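Local coordinates for protein pectinesterase (Sitophilus oryzae, PDB 4PMH) that hydrolyses the methyl esters of pectin, releasing methanol and leaving free galacturonate units, and probably serves the weevil in digesting plant cell walls, at residues S97-I103 against V162-I166; T104-P108 against S118-S122; K171-Q176 against A245-S249. One frame throughout, in Å; residues are numbered along the deposited sequence.

Contact 1. Residues S97-I103 against V162-I166; sequences SPSDTLI and VNLSI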
ATOM      1  N   SER A  97      12.636  -0.555  18.051  1.00 23.42           N
ATOM      2  CA  SER A  97      12.640  -0.450  16.605  1.00 23.96           C
ATOM      3  C   SER A  97      11.372  -1.137  16.072  1.00 21.77           C
ATOM      4  O   SER A  97      10.881  -2.073  16.693  1.00 19.37           O
ATOM      5  CB  SER A  97      13.893  -1.148  16.068  1.00 25.79           C
ATOM      6  OG  SER A  97      13.733  -1.607  14.735  1.00 30.20           O
ATOM      7  N   PRO A  98      10.854  -0.703  14.904  1.00 20.55           N
ATOM      8  CA  PRO A  98       9.672  -1.405  14.372  1.00 19.72           C
ATOM      9  C   PRO A  98       9.944  -2.856  13.999  1.00 19.36           C
ATOM     10  O   PRO A  98       9.009  -3.651  13.912  1.00 19.06           O
ATOM     11  CB  PRO A  98       9.311  -0.614  13.107  1.00 19.98           C
ATOM     12  CG  PRO A  98      10.545   0.161  12.747  1.00 20.83           C
ATOM     13  CD  PRO A  98      11.244   0.447  14.059  1.00 21.19           C
ATOM     14  N   SER A  99      11.205  -3.203  13.784  1.00 19.37           N
ATOM     15  CA  SER A  99      11.565  -4.602  13.493  1.00 20.22           C
ATOM     16  C   SER A  99      11.384  -5.535  14.700  1.00 19.95           C
ATOM     17  O   SER A  99      11.324  -6.759  14.536  1.00 19.36           O
ATOM     18  CB  SER A  99      12.995  -4.675  12.953  1.00 21.84           C
ATOM     19  OG  SER A  99      13.906  -4.176  13.913  1.00 23.13           O
ATOM     20  N   ASP A 100      11.274  -4.953  15.900  1.00 18.72           N
ATOM     21  CA  ASP A 100      11.106  -5.715  17.130  1.00 20.29           C
ATOM     22  C   ASP A 100       9.693  -6.325  17.322  1.00 19.45           C
ATOM     23  O   ASP A 100       9.487  -7.132  18.217  1.00 19.84           O
ATOM     24  CB  ASP A 100      11.430  -4.823  18.342  1.00 21.70           C
ATOM     25  CG  ASP A 100      12.896  -4.413  18.399  1.00 23.74           C
ATOM     26  OD1 ASP A 100      13.738  -5.130  17.815  1.00 24.60           O
ATOM     27  OD2 ASP A 100      13.206  -3.359  19.006  1.00 25.55           O
ATOM     28  N   THR A 101       8.723  -5.900  16.520  1.00 17.80           N
ATOM     29  CA  THR A 101       7.368  -6.399  16.610  1.00 17.03           C
ATOM     30  C   THR A 101       6.930  -6.814  15.216  1.00 16.66           C
ATOM     31  O   THR A 101       6.763  -5.974  14.350  1.00 16.61           O
ATOM     32  CB  THR A 101       6.438  -5.328  17.181  1.00 16.98           C
ATOM     33  OG1 THR A 101       7.004  -4.808  18.392  1.00 17.38           O
ATOM     34  CG2 THR A 101       5.068  -5.924  17.464  1.00 17.07           C
ATOM     35  N   LEU A 102       6.786  -8.115  14.998  1.00 15.56           N
ATOM     36  CA  LEU A 102       6.577  -8.669  13.658  1.00 15.18           C
ATOM     37  C   LEU A 102       5.306  -9.523  13.612  1.00 14.78           C
ATOM     38  O   LEU A 102       5.173 -10.493  14.364  1.00 15.85           O
ATOM     39  CB  LEU A 102       7.778  -9.512  13.257  1.00 15.50           C
ATOM     40  CG  LEU A 102       7.643 -10.307  11.950  1.00 15.64           C
ATOM     41  CD1 LEU A 102       7.492  -9.334  10.790  1.00 15.73           C
ATOM     42  CD2 LEU A 102       8.826 -11.238  11.727  1.00 16.33           C
ATOM     43  N   ILE A 103       4.373  -9.141  12.744  1.00 13.96           N
ATOM     44  CA  ILE A 103       3.159  -9.864  12.521  1.00 13.59           C
ATOM     45  C   ILE A 103       3.314 -10.495  11.149  1.00 14.23           C
ATOM     46  O   ILE A 103       3.390  -9.776  10.161  1.00 13.90           O
ATOM     47  CB  ILE A 103       1.957  -8.909  12.517  1.00 13.76           C
ATOM     48  CG1 ILE A 103       1.962  -8.029  13.780  1.00 13.73           C
ATOM     49  CG2 ILE A 103       0.656  -9.690  12.401  1.00 13.80           C
ATOM     50  CD1 ILE A 103       0.970  -6.892  13.737  1.00 13.65           C
ATOM     51  N   VAL A 162       1.702   1.927  13.990  1.00 12.42           N
ATOM     52  CA  VAL A 162       2.939   2.599  14.393  1.00 12.25           C
ATOM     53  C   VAL A 162       3.962   1.596  14.888  1.00 12.11           C
ATOM     54  O   VAL A 162       3.606   0.667  15.607  1.00 11.70           O
ATOM     55  CB  VAL A 162       2.651   3.584  15.540  1.00 12.56           C
ATOM     56  CG1 VAL A 162       3.896   4.384  15.916  1.00 12.94           C
ATOM     57  CG2 VAL A 162       1.492   4.486  15.170  1.00 13.05           C
ATOM     58  N   ASN A 163       5.226   1.792  14.512  1.00 12.23           N
ATOM     59  CA  ASN A 163       6.340   1.061  15.117  1.00 12.40           C
ATOM     60  C   ASN A 163       6.161  -0.469  15.112  1.00 12.16           C
ATOM     61  O   ASN A 163       6.290  -1.133  16.119  1.00 12.01           O
ATOM     62  CB  ASN A 163       6.579   1.569  16.551  1.00 13.54           C
ATOM     63  CG  ASN A 163       7.912   1.101  17.125  1.00 14.74           C
ATOM     64  OD1 ASN A 163       8.891   0.974  16.401  1.00 17.23           O
ATOM     65  ND2 ASN A 163       7.952   0.859  18.423  1.00 16.02           N
ATOM     66  N   LEU A 164       5.901  -1.045  13.960  1.00 11.67           N
ATOM     67  CA  LEU A 164       5.789  -2.481  13.909  1.00 12.08           C
ATOM     68  C   LEU A 164       5.981  -2.946  12.477  1.00 11.77           C
ATOM     69  O   LEU A 164       6.017  -2.135  11.540  1.00 11.78           O
ATOM     70  CB  LEU A 164       4.434  -2.935  14.493  1.00 12.65           C
ATOM     71  CG  LEU A 164       3.154  -2.338  13.906  1.00 13.33           C
ATOM     72  CD1 LEU A 164       2.835  -2.958  12.547  1.00 13.74           C
ATOM     73  CD2 LEU A 164       1.977  -2.524  14.853  1.00 14.06           C
ATOM     74  N   SER A 165       6.131  -4.249  12.328  1.00 12.03           N
ATOM     75  CA  SER A 165       6.402  -4.862  11.038  1.00 12.19           C
ATOM     76  C   SER A 165       5.254  -5.798  10.667  1.00 11.96           C
ATOM     77  O   SER A 165       4.823  -6.631  11.478  1.00 12.05           O
ATOM     78  CB  SER A 165       7.708  -5.659  11.112  1.00 12.43           C
ATOM     79  OG  SER A 165       8.843  -4.845  11.401  1.00 12.13           O
ATOM     80  N   ILE A 166       4.792  -5.699   9.428  1.00 11.70           N
ATOM     81  CA  ILE A 166       3.770  -6.587   8.921  1.00 11.77           C
ATOM     82  C   ILE A 166       4.320  -7.277   7.694  1.00 12.13           C
ATOM     83  O   ILE A 166       4.814  -6.621   6.780  1.00 11.76           O
ATOM     84  CB  ILE A 166       2.463  -5.842   8.518  1.00 11.39           C
ATOM     85  CG1 ILE A 166       1.935  -4.961   9.665  1.00 11.52           C
ATOM     86  CG2 ILE A 166       1.395  -6.833   8.111  1.00 11.08           C
ATOM     87  CD1 ILE A 166       0.927  -3.916   9.241  1.00 11.53           C
TER
HETATM   88  O   HOH W   1       8.227  -2.526  17.889  1.00 13.95           O
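T101-I103 and S165-I166 run side by side as parallel strands: L102 pairs with S165 (CA-CA 4.6 Å) and I103 with I166 (4.9 Å). S165 N donates to T101 O (2.7 Å) and I103 N to S165 O (2.8 Å), so S165 uses both its backbone groups on the neighbouring strand. Before the strand, P98-D100 form a 3-10 turn, in which D100 N bonds S97 O at 3.0 Å. P98 O of that turn accepts a hydrogen bond from S165 OG (2.8 Å), and one water joins S97 O, T101 OG1 and N163 O. L102 CD1 lies 3.7 Å from S165 CB on one sheet face, while I103 and I166 point to the other, where both touch F152. N163 turns its ND2 to the carbonyls of G93 and G95. This is lateral pairing of successive coils in the right-handed parallel beta-helix of pectinesterases: strand 101-105 lies between 74-76 and 165-168, with 194-196 next beyond.

Contact 2. Residues T104-P108 against S118-S122; sequences TLNMP and SLVGS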
ATOM      1  N   THR A 104       3.390 -11.820  11.079  1.00 13.80           N
ATOM      2  CA  THR A 104       3.790 -12.453   9.840  1.00 14.61           C
ATOM      3  C   THR A 104       3.071 -13.767   9.555  1.00 14.44           C
ATOM      4  O   THR A 104       2.823 -14.547  10.473  1.00 14.53           O
ATOM      5  CB  THR A 104       5.325 -12.708   9.814  1.00 14.68           C
ATOM      6  OG1 THR A 104       5.672 -13.351   8.585  1.00 16.08           O
ATOM      7  CG2 THR A 104       5.812 -13.592  10.985  1.00 15.12           C
ATOM      8  N   LEU A 105       2.777 -14.006   8.280  1.00 14.47           N
ATOM      9  CA  LEU A 105       2.248 -15.291   7.819  1.00 15.27           C
ATOM     10  C   LEU A 105       2.710 -15.533   6.394  1.00 15.36           C
ATOM     11  O   LEU A 105       3.047 -14.578   5.702  1.00 14.61           O
ATOM     12  CB  LEU A 105       0.721 -15.273   7.845  1.00 15.59           C
ATOM     13  CG  LEU A 105       0.015 -15.367   9.188  1.00 15.92           C
ATOM     14  CD1 LEU A 105      -1.461 -15.075   9.028  1.00 16.07           C
ATOM     15  CD2 LEU A 105       0.224 -16.745   9.798  1.00 16.18           C
ATOM     16  N   ASN A 106       2.763 -16.805   5.984  1.00 15.33           N
ATOM     17  CA  ASN A 106       2.972 -17.205   4.575  1.00 15.93           C
ATOM     18  C   ASN A 106       1.590 -17.605   4.069  1.00 16.26           C
ATOM     19  O   ASN A 106       1.147 -18.740   4.258  1.00 14.82           O
ATOM     20  CB  ASN A 106       3.951 -18.392   4.483  1.00 16.89           C
ATOM     21  CG  ASN A 106       4.255 -18.833   3.045  1.00 17.76           C
ATOM     22  OD1 ASN A 106       3.528 -18.542   2.096  1.00 15.96           O
ATOM     23  ND2 ASN A 106       5.332 -19.603   2.902  1.00 19.67           N
ATOM     24  N   MET A 107       0.893 -16.653   3.460  1.00 16.37           N
ATOM     25  CA  MET A 107      -0.518 -16.828   3.151  1.00 16.15           C
ATOM     26  C   MET A 107      -0.847 -16.125   1.854  1.00 16.03           C
ATOM     27  O   MET A 107      -1.371 -15.001   1.863  1.00 16.39           O
ATOM     28  CB  MET A 107      -1.391 -16.289   4.291  1.00 16.68           C
ATOM     29  CG  MET A 107      -2.864 -16.694   4.172  1.00 17.16           C
ATOM     30  SD  MET A 107      -3.823 -16.348   5.665  1.00 18.30           S
ATOM     31  CE  MET A 107      -4.049 -14.578   5.546  1.00 17.94           C
ATOM     32  N   PRO A 108      -0.539 -16.779   0.724  1.00 15.79           N
ATOM     33  CA  PRO A 108      -0.871 -16.195  -0.577  1.00 15.54           C
ATOM     34  C   PRO A 108      -2.368 -16.215  -0.915  1.00 14.66           C
ATOM     35  O   PRO A 108      -3.162 -16.879  -0.243  1.00 13.58           O
ATOM     36  CB  PRO A 108      -0.091 -17.080  -1.563  1.00 16.09           C
ATOM     37  CG  PRO A 108      -0.041 -18.426  -0.893  1.00 15.86           C
ATOM     38  CD  PRO A 108       0.095 -18.109   0.591  1.00 16.13           C
ATOM     39  N   SER A 118      -7.519 -23.422   9.055  1.00 22.37           N
ATOM     40  CA  SER A 118      -6.549 -24.046   9.958  1.00 23.51           C
ATOM     41  C   SER A 118      -5.582 -23.019  10.486  1.00 23.04           C
ATOM     42  O   SER A 118      -5.245 -23.031  11.664  1.00 22.78           O
ATOM     43  CB  SER A 118      -5.768 -25.167   9.275  1.00 25.18           C
ATOM     44  OG  SER A 118      -6.633 -26.247   8.993  1.00 27.72           O
ATOM     45  N   LEU A 119      -5.149 -22.118   9.614  1.00 22.21           N
ATOM     46  CA  LEU A 119      -4.152 -21.142   9.991  1.00 23.28           C
ATOM     47  C   LEU A 119      -4.686 -20.061  10.948  1.00 21.05           C
ATOM     48  O   LEU A 119      -4.012 -19.716  11.918  1.00 19.98           O
ATOM     49  CB  LEU A 119      -3.542 -20.513   8.733  1.00 24.45           C
ATOM     50  CG  LEU A 119      -2.251 -19.711   8.903  1.00 26.83           C
ATOM     51  CD1 LEU A 119      -1.083 -20.620   9.267  1.00 27.29           C
ATOM     52  CD2 LEU A 119      -1.944 -18.925   7.626  1.00 27.22           C
ATOM     53  N   VAL A 120      -5.878 -19.526  10.692  1.00 19.67           N
ATOM     54  CA  VAL A 120      -6.371 -18.363  11.482  1.00 19.12           C
ATOM     55  C   VAL A 120      -7.704 -18.556  12.210  1.00 18.05           C
ATOM     56  O   VAL A 120      -8.127 -17.681  12.989  1.00 15.44           O
ATOM     57  CB  VAL A 120      -6.500 -17.113  10.592  1.00 19.68           C
ATOM     58  CG1 VAL A 120      -5.197 -16.863   9.838  1.00 20.74           C
ATOM     59  CG2 VAL A 120      -7.668 -17.248   9.627  1.00 19.31           C
ATOM     60  N   GLY A 121      -8.353 -19.700  11.981  1.00 16.51           N
ATOM     61  CA  GLY A 121      -9.708 -19.896  12.443  1.00 16.83           C
ATOM     62  C   GLY A 121      -9.856 -19.761  13.943  1.00 17.26           C
ATOM     63  O   GLY A 121     -10.879 -19.257  14.434  1.00 17.92           O
ATOM     64  N   SER A 122      -8.830 -20.187  14.680  1.00 17.56           N
ATOM     65  CA  SER A 122      -8.870 -20.127  16.132  1.00 18.75           C
ATOM     66  C   SER A 122      -8.792 -18.700  16.680  1.00 18.09           C
ATOM     67  O   SER A 122      -8.901 -18.499  17.881  1.00 18.62           O
ATOM     68  CB  SER A 122      -7.769 -21.000  16.753  1.00 19.87           C
ATOM     69  OG  SER A 122      -6.467 -20.560  16.386  1.00 21.92           O
TER
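T104, still in the strand, turns its side chain out of reach of S118-S122, and its OG1 is hydrogen-bonded to E167 OE1. L105 then points toward helix 113-120: its CD2 meets L119 CD2 at 3.8 Å, and its CD1 lies 4.2 Å from V120 CG1. The side chain of N106 turns sideways and exposed, with OD1 held by N172. At M107 the chain again faces the helix; with chi1 and chi2 both t, the side chain carries SD to 3.7 Å from L119 CD2 and 4.4 Å from V120 CG1. P108 leads away, beyond contact with the helix segment. The alternation of L105 and M107 sets two apolar side chains against the consecutive helical residues L119 and V120; the backbones stay well apart, M107 and L119 being 8.9 Å between CA atoms. The packing lays L119 and V120 of helix 113-120 against the C-terminal end of strand 101-105 and the loop after it, while on the sheet side L105 pairs through its backbone with E167 and S169 of the next coil.

Contact 3. Residues K171-Q176 against A245-S249; sequences KNTGDQ and ADRRS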
ATOM      1  N   LYS A 171       6.409 -16.499  -1.076  1.00 26.54           N
ATOM      2  CA  LYS A 171       7.215 -16.392  -2.286  1.00 30.28           C
ATOM      3  C   LYS A 171       7.339 -17.795  -2.954  1.00 28.63           C
ATOM      4  O   LYS A 171       8.352 -18.124  -3.565  1.00 28.29           O
ATOM      5  CB  LYS A 171       8.595 -15.804  -1.952  1.00 32.75           C
ATOM      6  CG  LYS A 171       9.282 -16.454  -0.755  1.00 35.31           C
ATOM      7  CD  LYS A 171      10.646 -15.838  -0.458  1.00 38.22           C
ATOM      8  CE  LYS A 171      11.790 -16.615  -1.098  1.00 41.53           C
ATOM      9  NZ  LYS A 171      13.124 -16.154  -0.603  1.00 44.19           N
ATOM     10  N   ASN A 172       6.270 -18.580  -2.872  1.00 26.03           N
ATOM     11  CA  ASN A 172       6.326 -20.022  -3.158  1.00 24.93           C
ATOM     12  C   ASN A 172       6.461 -20.334  -4.663  1.00 26.51           C
ATOM     13  O   ASN A 172       7.138 -21.295  -5.052  1.00 25.96           O
ATOM     14  CB  ASN A 172       5.099 -20.696  -2.530  1.00 23.91           C
ATOM     15  CG  ASN A 172       4.957 -20.359  -1.049  1.00 23.27           C
ATOM     16  OD1 ASN A 172       5.743 -20.819  -0.228  1.00 22.26           O
ATOM     17  ND2 ASN A 172       3.966 -19.540  -0.705  1.00 23.01           N
ATOM     18  N   THR A 173       5.798 -19.520  -5.489  1.00 27.16           N
ATOM     19  CA  THR A 173       5.997 -19.492  -6.940  1.00 28.29           C
ATOM     20  C   THR A 173       6.114 -18.033  -7.373  1.00 29.76           C
ATOM     21  O   THR A 173       5.831 -17.127  -6.593  1.00 29.47           O
ATOM     22  CB  THR A 173       4.812 -20.103  -7.709  1.00 27.64           C
ATOM     23  OG1 THR A 173       3.716 -19.178  -7.710  1.00 26.90           O
ATOM     24  CG2 THR A 173       4.358 -21.441  -7.094  1.00 27.95           C
ATOM     25  N   GLY A 174       6.499 -17.810  -8.627  1.00 29.73           N
ATOM     26  CA  GLY A 174       6.543 -16.461  -9.183  1.00 29.75           C
ATOM     27  C   GLY A 174       5.170 -15.873  -9.489  1.00 29.90           C
ATOM     28  O   GLY A 174       5.067 -14.721  -9.864  1.00 30.62           O
ATOM     29  N   ASP A 175       4.106 -16.658  -9.355  1.00 30.35           N
ATOM     30  CA  ASP A 175       2.757 -16.184  -9.678  1.00 31.06           C
ATOM     31  C   ASP A 175       1.901 -15.792  -8.459  1.00 28.12           C
ATOM     32  O   ASP A 175       0.774 -15.332  -8.637  1.00 29.65           O
ATOM     33  CB  ASP A 175       1.998 -17.249 -10.506  1.00 33.08           C
ATOM     34  CG  ASP A 175       2.374 -17.248 -12.001  1.00 35.62           C
ATOM     35  OD1 ASP A 175       3.211 -16.426 -12.432  1.00 37.33           O
ATOM     36  OD2 ASP A 175       1.813 -18.084 -12.754  1.00 38.41           O
ATOM     37  N   GLN A 176       2.399 -15.964  -7.237  1.00 26.25           N
ATOM     38  CA  GLN A 176       1.554 -15.732  -6.050  1.00 24.03           C
ATOM     39  C   GLN A 176       1.446 -14.257  -5.614  1.00 22.65           C
ATOM     40  O   GLN A 176       2.441 -13.577  -5.521  1.00 24.14           O
ATOM     41  CB  GLN A 176       2.038 -16.570  -4.863  1.00 23.88           C
ATOM     42  CG  GLN A 176       1.877 -18.083  -5.058  1.00 24.59           C
ATOM     43  CD  GLN A 176       2.143 -18.855  -3.787  1.00 24.96           C
ATOM     44  OE1 GLN A 176       2.764 -18.337  -2.850  1.00 23.79           O
ATOM     45  NE2 GLN A 176       1.667 -20.101  -3.732  1.00 25.91           N
ATOM     46  N   ALA A 245      15.255  -8.799  -4.742  1.00 26.06           N
ATOM     47  CA  ALA A 245      15.737  -9.647  -5.827  1.00 30.03           C
ATOM     48  C   ALA A 245      15.707 -11.140  -5.458  1.00 32.84           C
ATOM     49  O   ALA A 245      16.014 -11.996  -6.300  1.00 35.74           O
ATOM     50  CB  ALA A 245      17.150  -9.217  -6.210  1.00 30.36           C
ATOM     51  N   ASP A 246      15.295 -11.455  -4.230  1.00 36.16           N
ATOM     52  CA  ASP A 246      15.409 -12.820  -3.685  1.00 38.60           C
ATOM     53  C   ASP A 246      14.340 -13.778  -4.179  1.00 42.74           C
ATOM     54  O   ASP A 246      14.500 -14.995  -4.072  1.00 44.72           O
ATOM     55  CB  ASP A 246      15.342 -12.805  -2.158  1.00 39.15           C
ATOM     56  CG  ASP A 246      13.928 -12.631  -1.647  1.00 38.71           C
ATOM     57  OD1 ASP A 246      13.171 -11.864  -2.281  1.00 37.61           O
ATOM     58  OD2 ASP A 246      13.561 -13.269  -0.640  1.00 39.72           O
ATOM     59  N   ARG A 247      13.213 -13.254  -4.639  1.00 43.01           N
ATOM     60  CA  ARG A 247      12.230 -14.115  -5.263  1.00 43.84           C
ATOM     61  C   ARG A 247      12.464 -14.114  -6.752  1.00 46.42           C
ATOM     62  O   ARG A 247      12.260 -15.115  -7.417  1.00 47.66           O
ATOM     63  CB  ARG A 247      10.811 -13.655  -4.949  1.00 41.35           C
ATOM     64  CG  ARG A 247       9.740 -14.633  -5.412  1.00 39.52           C
ATOM     65  CD  ARG A 247       8.354 -14.177  -4.998  1.00 39.02           C
ATOM     66  NE  ARG A 247       7.912 -13.039  -5.794  1.00 36.89           N
ATOM     67  CZ  ARG A 247       6.797 -12.982  -6.516  1.00 35.66           C
ATOM     68  NH1 ARG A 247       5.936 -14.008  -6.573  1.00 34.00           N
ATOM     69  NH2 ARG A 247       6.534 -11.877  -7.192  1.00 34.04           N
ATOM     70  N   ARG A 248      12.881 -12.983  -7.294  1.00 50.20           N
ATOM     71  CA  ARG A 248      12.957 -12.861  -8.739  1.00 52.24           C
ATOM     72  C   ARG A 248      13.808 -11.686  -9.150  1.00 50.61           C
ATOM     73  O   ARG A 248      13.892 -10.686  -8.434  1.00 49.69           O
ATOM     74  CB  ARG A 248      11.553 -12.733  -9.310  1.00 54.95           C
ATOM     75  CG  ARG A 248      10.542 -12.190  -8.306  1.00 56.66           C
ATOM     76  CD  ARG A 248       9.442 -11.424  -8.988  1.00 56.99           C
ATOM     77  NE  ARG A 248      10.015 -10.345  -9.774  1.00 57.85           N
ATOM     78  CZ  ARG A 248       9.526  -9.902 -10.925  1.00 57.13           C
ATOM     79  NH1 ARG A 248       8.428 -10.427 -11.471  1.00 56.04           N
ATOM     80  NH2 ARG A 248      10.152  -8.923 -11.542  1.00 54.09           N
ATOM     81  N   SER A 249      14.425 -11.825 -10.317  1.00 50.09           N
ATOM     82  CA  SER A 249      15.473 -10.916 -10.759  1.00 49.74           C
ATOM     83  C   SER A 249      15.430 -10.710 -12.269  1.00 50.04           C
ATOM     84  O   SER A 249      16.473 -10.558 -12.914  1.00 52.89           O
ATOM     85  CB  SER A 249      16.825 -11.494 -10.346  1.00 48.80           C
ATOM     86  OG  SER A 249      16.986 -12.783 -10.902  1.00 48.52           O
TER
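Two loops projecting from the flank of the parallel beta-helix meet here, one following strand 165-168 and the other strand 240-243. T173-Q176 form a type I beta turn, and T173 OG1 accepts a hydrogen bond from D175 N (3.0 Å) as an ST turn. N172 ND2 donates to Q176 OE1 (2.7 Å), linking the residue before the turn to its last residue, and also to N106 OD1. R247 points toward K171-Q176, its CD lying 3.5 Å from K171 CB. Its guanidinium is shared out: NH2 forms a salt bridge with D224 OD1, its strongest polar partner, while NH1 gives a weak hydrogen bond of 3.1 Å to T173 O, near the guanidinium plane. The R247 side chain lies about 4 Å from that of Q199, the probable transition-state stabiliser, so this loop pairing borders the active site inferred from related esterases. D246 OD1 accepts from H198 NE2, while K171 NZ donates to D246 OD2 at 2.9 Å in an exposed salt bridge.

In the fold
Contacts 1 and 2 share strand 101-105: the first pairs its beginning with strand 165-168, the second packs its end and the following loop against helix 113-120. Contact 1 is partly buried and built mainly from backbone hydrogen bonds, with one serine hydroxyl and a water; contact 2 is buried and wholly apolar, and contact 3 is a surface meeting of loops held by charge and a weak hydrogen bond. Contact 3 does not touch contact 1, with nearest atoms about 13 Å apart, but it adjoins contact 2, where N106 OD1 and N172 ND2 lie 3.0 Å apart. Backbone pairing joins the coils, apolar packing seats the helix, and charged side chains bridge the exposed loops near the probable catalytic residues.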